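Local coordinates for Rho GTPase-activating protein 5 (Homo sapiens, PDB 5U4V), which probably stimulates GTP hydrolysis by Rho-family GTPases, and carries pseudoGTPase domains, folded like a GTPase G domain, as part of its chain, at residues Glu22-Ile27 and Leu47-Ala52; Gly70-Phe75 and Arg164-Ser169. All coordinates share one frame; numbering follows the deposited sequence.

Contact 1. Residues Glu22-Ile27 and Leu47-Ala52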
loop_
_atom_site.group_PDB
_atom_site.type_symbol
_atom_site.label_atom_id
_atom_site.label_comp_id
_atom_site.label_asym_id
_atom_site.label_seq_id
_atom_site.Cartn_x
_atom_site.Cartn_y
_atom_site.Cartn_z
ATOM N N GLU A 22 -10.383 -6.032 1.426
ATOM C CA GLU A 22 -11.380 -4.970 1.515
ATOM C C GLU A 22 -10.891 -3.761 0.727
ATOM O O GLU A 22 -11.657 -3.122 0.006
ATOM C CB GLU A 22 -11.677 -4.596 2.965
ATOM C CG GLU A 22 -12.595 -5.565 3.691
ATOM C CD GLU A 22 -12.181 -5.799 5.151
ATOM O OE1 GLU A 22 -12.796 -5.197 6.083
ATOM O OE2 GLU A 22 -11.185 -6.548 5.373
ATOM N N LEU A 23 -9.601 -3.478 0.858
ATOM C CA LEU A 23 -9.021 -2.377 0.084
ATOM C C LEU A 23 -9.004 -2.681 -1.406
ATOM O O LEU A 23 -9.326 -1.803 -2.231
ATOM C CB LEU A 23 -7.640 -1.974 0.596
ATOM C CG LEU A 23 -6.977 -0.884 -0.194
ATOM C CD1 LEU A 23 -7.781 0.376 0.004
ATOM C CD2 LEU A 23 -5.515 -0.657 0.167
ATOM N N ALA A 24 -8.654 -3.915 -1.765
ATOM C CA ALA A 24 -8.729 -4.261 -3.166
ATOM C C ALA A 24 -10.170 -4.135 -3.693
ATOM O O ALA A 24 -10.380 -3.576 -4.750
ATOM C CB ALA A 24 -8.140 -5.621 -3.398
ATOM N N ASN A 25 -11.155 -4.572 -2.906
ATOM C CA ASN A 25 -12.547 -4.450 -3.331
ATOM C C ASN A 25 -12.991 -3.003 -3.497
ATOM O O ASN A 25 -13.665 -2.647 -4.524
ATOM C CB ASN A 25 -13.488 -5.130 -2.372
ATOM C CG ASN A 25 -13.272 -6.628 -2.298
ATOM O OD1 ASN A 25 -12.702 -7.244 -3.195
ATOM N ND2 ASN A 25 -13.779 -7.220 -1.258
ATOM N N GLU A 26 -12.670 -2.191 -2.492
ATOM C CA GLU A 26 -13.028 -0.779 -2.472
ATOM C C GLU A 26 -12.562 -0.076 -3.714
ATOM O O GLU A 26 -13.317 0.676 -4.320
ATOM C CB GLU A 26 -12.405 -0.090 -1.276
ATOM C CG GLU A 26 -12.655 1.393 -1.223
ATOM C CD GLU A 26 -13.752 1.733 -0.242
ATOM O OE1 GLU A 26 -14.444 2.741 -0.453
ATOM O OE2 GLU A 26 -13.929 0.982 0.728
ATOM N N ILE A 27 -11.322 -0.340 -4.091
ATOM C CA ILE A 27 -10.707 0.256 -5.246
ATOM C C ILE A 27 -11.330 -0.245 -6.574
ATOM O O ILE A 27 -11.579 0.557 -7.475
ATOM C CB ILE A 27 -9.179 0.062 -5.266
ATOM C CG1 ILE A 27 -8.504 0.683 -4.035
ATOM C CG2 ILE A 27 -8.580 0.685 -6.522
ATOM C CD1 ILE A 27 -6.975 0.704 -4.076
ATOM N N LEU A 47 -4.653 -4.988 -8.895
ATOM C CA LEU A 47 -4.558 -5.079 -7.452
ATOM C C LEU A 47 -4.580 -6.511 -6.987
ATOM O O LEU A 47 -5.568 -7.231 -7.135
ATOM C CB LEU A 47 -5.663 -4.274 -6.778
ATOM C CG LEU A 47 -5.476 -2.794 -7.146
ATOM C CD1 LEU A 47 -6.659 -1.970 -6.676
ATOM C CD2 LEU A 47 -4.149 -2.191 -6.681
ATOM N N ARG A 48 -3.470 -6.922 -6.399
ATOM C CA ARG A 48 -3.324 -8.279 -5.927
ATOM C C ARG A 48 -3.138 -8.302 -4.427
ATOM O O ARG A 48 -2.022 -8.125 -3.945
ATOM C CB ARG A 48 -2.105 -8.899 -6.582
ATOM C CG ARG A 48 -2.210 -9.088 -8.074
ATOM C CD ARG A 48 -0.997 -9.822 -8.604
ATOM N NE ARG A 48 -1.090 -9.965 -10.042
ATOM C CZ ARG A 48 -0.115 -10.435 -10.825
ATOM N NH1 ARG A 48 1.050 -10.839 -10.318
ATOM N NH2 ARG A 48 -0.301 -10.515 -12.137
ATOM N N PRO A 49 -4.199 -8.580 -3.669
ATOM C CA PRO A 49 -4.031 -8.772 -2.212
ATOM C C PRO A 49 -3.314 -10.068 -1.925
ATOM O O PRO A 49 -3.511 -11.031 -2.634
ATOM C CB PRO A 49 -5.467 -8.836 -1.668
ATOM C CG PRO A 49 -6.329 -8.430 -2.777
ATOM C CD PRO A 49 -5.605 -8.696 -4.066
ATOM N N VAL A 50 -2.481 -10.074 -0.901
ATOM C CA VAL A 50 -1.586 -11.192 -0.633
ATOM C C VAL A 50 -1.569 -11.593 0.830
ATOM O O VAL A 50 -1.753 -10.763 1.717
ATOM C CB VAL A 50 -0.140 -10.849 -1.033
ATOM C CG1 VAL A 50 0.009 -10.765 -2.546
ATOM C CG2 VAL A 50 0.315 -9.558 -0.378
ATOM N N ASP A 51 -1.312 -12.855 1.115
ATOM C CA ASP A 51 -0.977 -13.171 2.494
ATOM C C ASP A 51 0.150 -14.194 2.552
ATOM O O ASP A 51 0.492 -14.771 1.523
ATOM C CB ASP A 51 -2.210 -13.646 3.234
ATOM C CG ASP A 51 -2.159 -13.337 4.710
ATOM O OD1 ASP A 51 -1.086 -13.562 5.329
ATOM O OD2 ASP A 51 -3.191 -12.905 5.258
ATOM N N ALA A 52 0.753 -14.415 3.725
ATOM C CA ALA A 52 1.757 -15.472 3.870
ATOM C C ALA A 52 1.149 -16.868 3.883
ATOM O O ALA A 52 1.611 -17.751 3.157
ATOM C CB ALA A 52 2.630 -15.252 5.097
#

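Contact 2. Residues Gly70-Phe75 and Arg164-Ser169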
loop_
_atom_site.group_PDB
_atom_site.type_symbol
_atom_site.label_atom_id
_atom_site.label_comp_id
_atom_site.label_asym_id
_atom_site.label_seq_id
_atom_site.Cartn_x
_atom_site.Cartn_y
_atom_site.Cartn_z
ATOM N N GLY A 70 4.491 -2.127 -7.296
ATOM C CA GLY A 70 4.696 -1.487 -6.012
ATOM C C GLY A 70 3.833 -2.218 -5.001
ATOM O O GLY A 70 3.093 -3.154 -5.357
ATOM N N CYS A 71 3.887 -1.784 -3.752
ATOM C CA CYS A 71 3.199 -2.520 -2.711
ATOM C C CYS A 71 2.519 -1.669 -1.648
ATOM O O CYS A 71 3.174 -1.040 -0.833
ATOM C CB CYS A 71 4.170 -3.504 -2.079
ATOM S SG CYS A 71 3.396 -4.526 -0.819
ATOM N N PHE A 72 1.193 -1.675 -1.669
ATOM C CA PHE A 72 0.390 -1.153 -0.571
ATOM C C PHE A 72 0.477 -2.002 0.676
ATOM O O PHE A 72 0.364 -3.220 0.606
ATOM C CB PHE A 72 -1.069 -1.049 -0.968
ATOM C CG PHE A 72 -1.407 0.192 -1.707
ATOM C CD1 PHE A 72 -0.502 1.246 -1.776
ATOM C CD2 PHE A 72 -2.658 0.319 -2.316
ATOM C CE1 PHE A 72 -0.828 2.408 -2.473
ATOM C CE2 PHE A 72 -2.988 1.486 -3.022
ATOM C CZ PHE A 72 -2.073 2.532 -3.094
ATOM N N CYS A 73 0.693 -1.354 1.821
ATOM C CA CYS A 73 0.673 -2.065 3.089
ATOM C C CYS A 73 -0.292 -1.396 4.043
ATOM O O CYS A 73 -0.108 -0.244 4.435
ATOM C CB CYS A 73 2.083 -2.149 3.694
ATOM S SG CYS A 73 3.366 -2.713 2.546
ATOM N N VAL A 74 -1.324 -2.133 4.409
ATOM C CA VAL A 74 -2.483 -1.637 5.149
ATOM C C VAL A 74 -2.486 -2.342 6.507
ATOM O O VAL A 74 -2.197 -3.521 6.617
ATOM C CB VAL A 74 -3.823 -1.958 4.412
ATOM C CG1 VAL A 74 -5.022 -1.226 4.996
ATOM C CG2 VAL A 74 -3.697 -1.682 2.954
ATOM N N PHE A 75 -2.815 -1.582 7.536
ATOM C CA PHE A 75 -2.913 -2.065 8.904
ATOM C C PHE A 75 -3.906 -1.160 9.637
ATOM O O PHE A 75 -4.088 0.023 9.254
ATOM C CB PHE A 75 -1.533 -2.038 9.588
ATOM C CG PHE A 75 -0.945 -0.666 9.720
ATOM C CD1 PHE A 75 -0.359 -0.033 8.620
ATOM C CD2 PHE A 75 -1.048 0.051 10.942
ATOM C CE1 PHE A 75 0.130 1.254 8.756
ATOM C CE2 PHE A 75 -0.553 1.327 11.039
ATOM C CZ PHE A 75 0.049 1.916 9.965
ATOM N N ARG A 164 -1.222 7.859 -5.727
ATOM C CA ARG A 164 -0.230 8.691 -6.338
ATOM C C ARG A 164 1.118 8.567 -5.657
ATOM O O ARG A 164 2.159 8.741 -6.287
ATOM C CB ARG A 164 -0.713 10.113 -6.492
ATOM C CG ARG A 164 -0.922 10.875 -5.219
ATOM C CD ARG A 164 -1.197 12.332 -5.559
ATOM N NE ARG A 164 -2.462 12.511 -6.238
ATOM C CZ ARG A 164 -3.617 12.751 -5.639
ATOM N NH1 ARG A 164 -3.700 12.855 -4.326
ATOM N NH2 ARG A 164 -4.711 12.937 -6.380
ATOM N N GLY A 165 1.100 8.191 -4.378
ATOM C CA GLY A 165 2.316 7.805 -3.696
ATOM C C GLY A 165 3.084 6.735 -4.492
ATOM O O GLY A 165 4.208 6.998 -4.968
ATOM N N VAL A 166 2.483 5.555 -4.649
ATOM C CA VAL A 166 3.136 4.422 -5.300
ATOM C C VAL A 166 3.512 4.756 -6.733
ATOM O O VAL A 166 4.621 4.486 -7.139
ATOM C CB VAL A 166 2.264 3.141 -5.307
ATOM C CG1 VAL A 166 2.907 2.041 -6.126
ATOM C CG2 VAL A 166 2.101 2.629 -3.919
ATOM N N LEU A 167 2.578 5.365 -7.467
ATOM C CA LEU A 167 2.796 5.729 -8.858
ATOM C C LEU A 167 3.887 6.763 -9.106
ATOM O O LEU A 167 4.549 6.704 -10.122
ATOM C CB LEU A 167 1.500 6.201 -9.486
ATOM C CG LEU A 167 0.452 5.117 -9.781
ATOM C CD1 LEU A 167 -0.914 5.738 -9.869
ATOM C CD2 LEU A 167 0.756 4.339 -11.063
ATOM N N GLU A 168 4.071 7.707 -8.192
ATOM C CA GLU A 168 5.126 8.689 -8.353
ATOM C C GLU A 168 6.482 8.080 -8.004
ATOM O O GLU A 168 7.511 8.518 -8.534
ATOM C CB GLU A 168 4.857 9.939 -7.514
ATOM C CG GLU A 168 3.693 10.781 -8.013
ATOM C CD GLU A 168 3.327 11.969 -7.089
ATOM O OE1 GLU A 168 3.930 12.143 -5.968
ATOM O OE2 GLU A 168 2.394 12.738 -7.490
ATOM N N SER A 169 6.467 7.083 -7.122
ATOM C CA SER A 169 7.662 6.351 -6.771
ATOM C C SER A 169 8.093 5.444 -7.922
ATOM O O SER A 169 9.263 5.433 -8.296
ATOM C CB SER A 169 7.439 5.498 -5.523
ATOM O OG SER A 169 7.161 6.266 -4.414
#

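Contact 1. Residues Glu22-Ile27 and Leu47-Ala52
Leu47 and Pro49 of a strand meet Ala24 and Ile27 of a helix that runs nearly antiparallel above it, at 164° and with 8.4 Å between the axes at closest approach. Leu47 can be followed from CB outward. Leu47 CB points to the helix and lies 4.4 Å from Ala24 CB, a loose contact. From there chi1 of -63° sets CG anti to the carbonyl carbon, and the chain runs on under the helix toward Ile27. The branch that does the touching is CD1, which sits against the fork of the isoleucine: Ile27 CG2 is 3.3 Å from Leu47 CD1, Ile27 CB 3.5 Å from the same methyl, and Ile27 CD1 3.7 Å from it. The two side chains cross at about a right angle, and CD1 alone of the leucine carries the contact with the isoleucine. Leu47 also packs on Leu11 of strand 8-14, and Ile27 on Ile159 of helix 156-173, which places the pair in the hydrophobic core.

Strand 8-14, helix 19-28 and strand 41-50 form the opening of a Ras-like G domain: the helix follows the first strand, in the position of the helix behind the P-loop in GTPases, and lies over one face of the sheet. Two residues on from Leu47, Pro49 is turned the same way. Pro49 CG meets Ala24 CB at 3.4 Å. Pro49 CD is farther off, 4.0 Å from Ala24 CB. The ring also touches Ala20, Gln21 and Arg28. Arg48 and Val50, before and after it, make the backbone hydrogen bonds to strand 8-14. No hydrogen bond joins 22-27 to 47-52, but Arg28 NH2, just beyond the helical segment, donates to Leu47 O.

Contact 2. Residues Gly70-Phe75 and Arg164-Ser169
Gly165 O, on the residue just before the Val166 that reaches Gly70 and Phe72, is gripped by two donors from the next turn of its own helix. Ser169 N gives the ordinary helical bond at 3.1 Å to Gly165 O, and the hydroxyl Ser169 OG donates to that same oxygen, also at 3.1 Å. The hydroxyl comes in above the carbonyl plane, 40° out of it. With chi1 at -63°, OG folds back along the helix, where the hydroxyl finds its acceptor one turn earlier.

Across the contact there is no polar bond at all; Val166 does the work with its two methyls. Val166 CG1, anti to the backbone N (chi1 173°), comes down on the strand itself, 4.0 Å from Gly70 CA. Gly70 has no side chain, and its backbone bonds to Asn10 and Phe12 of strand 8-14. The other methyl, Val166 CG2, goes to the phenylalanine ring, 3.3 Å from Phe72 CE1 and 3.6 Å from Phe72 CD1, approaching aslant. Although the CB of Phe72 is not aimed at the helix, the ring swings its CD1-CE1 side over to the valine. The same ring touches Ile13 and Ile112 of the strands flanking its own, while Val166 also lies on Leu11 and Thr110.

All three touching residues are buried, and the contact is only about 4 Å, centre to centre, from the middle of the chain. At the outer side of the helix, Arg164 NH2 makes a salt bridge to Asp39. A C-terminal helix laid over the central parallel strands is the arrangement of a Ras-like G domain, a member of the P-loop NTPase superfamily.

Contact 1 closes before contact 2 opens, and they lie about 13 Å apart, centre to centre, on a six-stranded mixed sheet of order 2-3-1-4-5-6. Strands 41-50 and 69-75 follow each other in the chain yet flank strand 8-14 on its two sides. Helices 19-28 and 156-173 cover the same face of the sheet, and the contacts merge beneath them: Leu23 CD2 lies 3.5 Å from Val74 CG2, and the CD2-CE2 side of the Phe72 ring touches Leu23 and Ile27. The first helix and the last thus share one hydrophobic core, which packs an early helix against the last one in the G-domain fold that this pseudoGTPase domain retains.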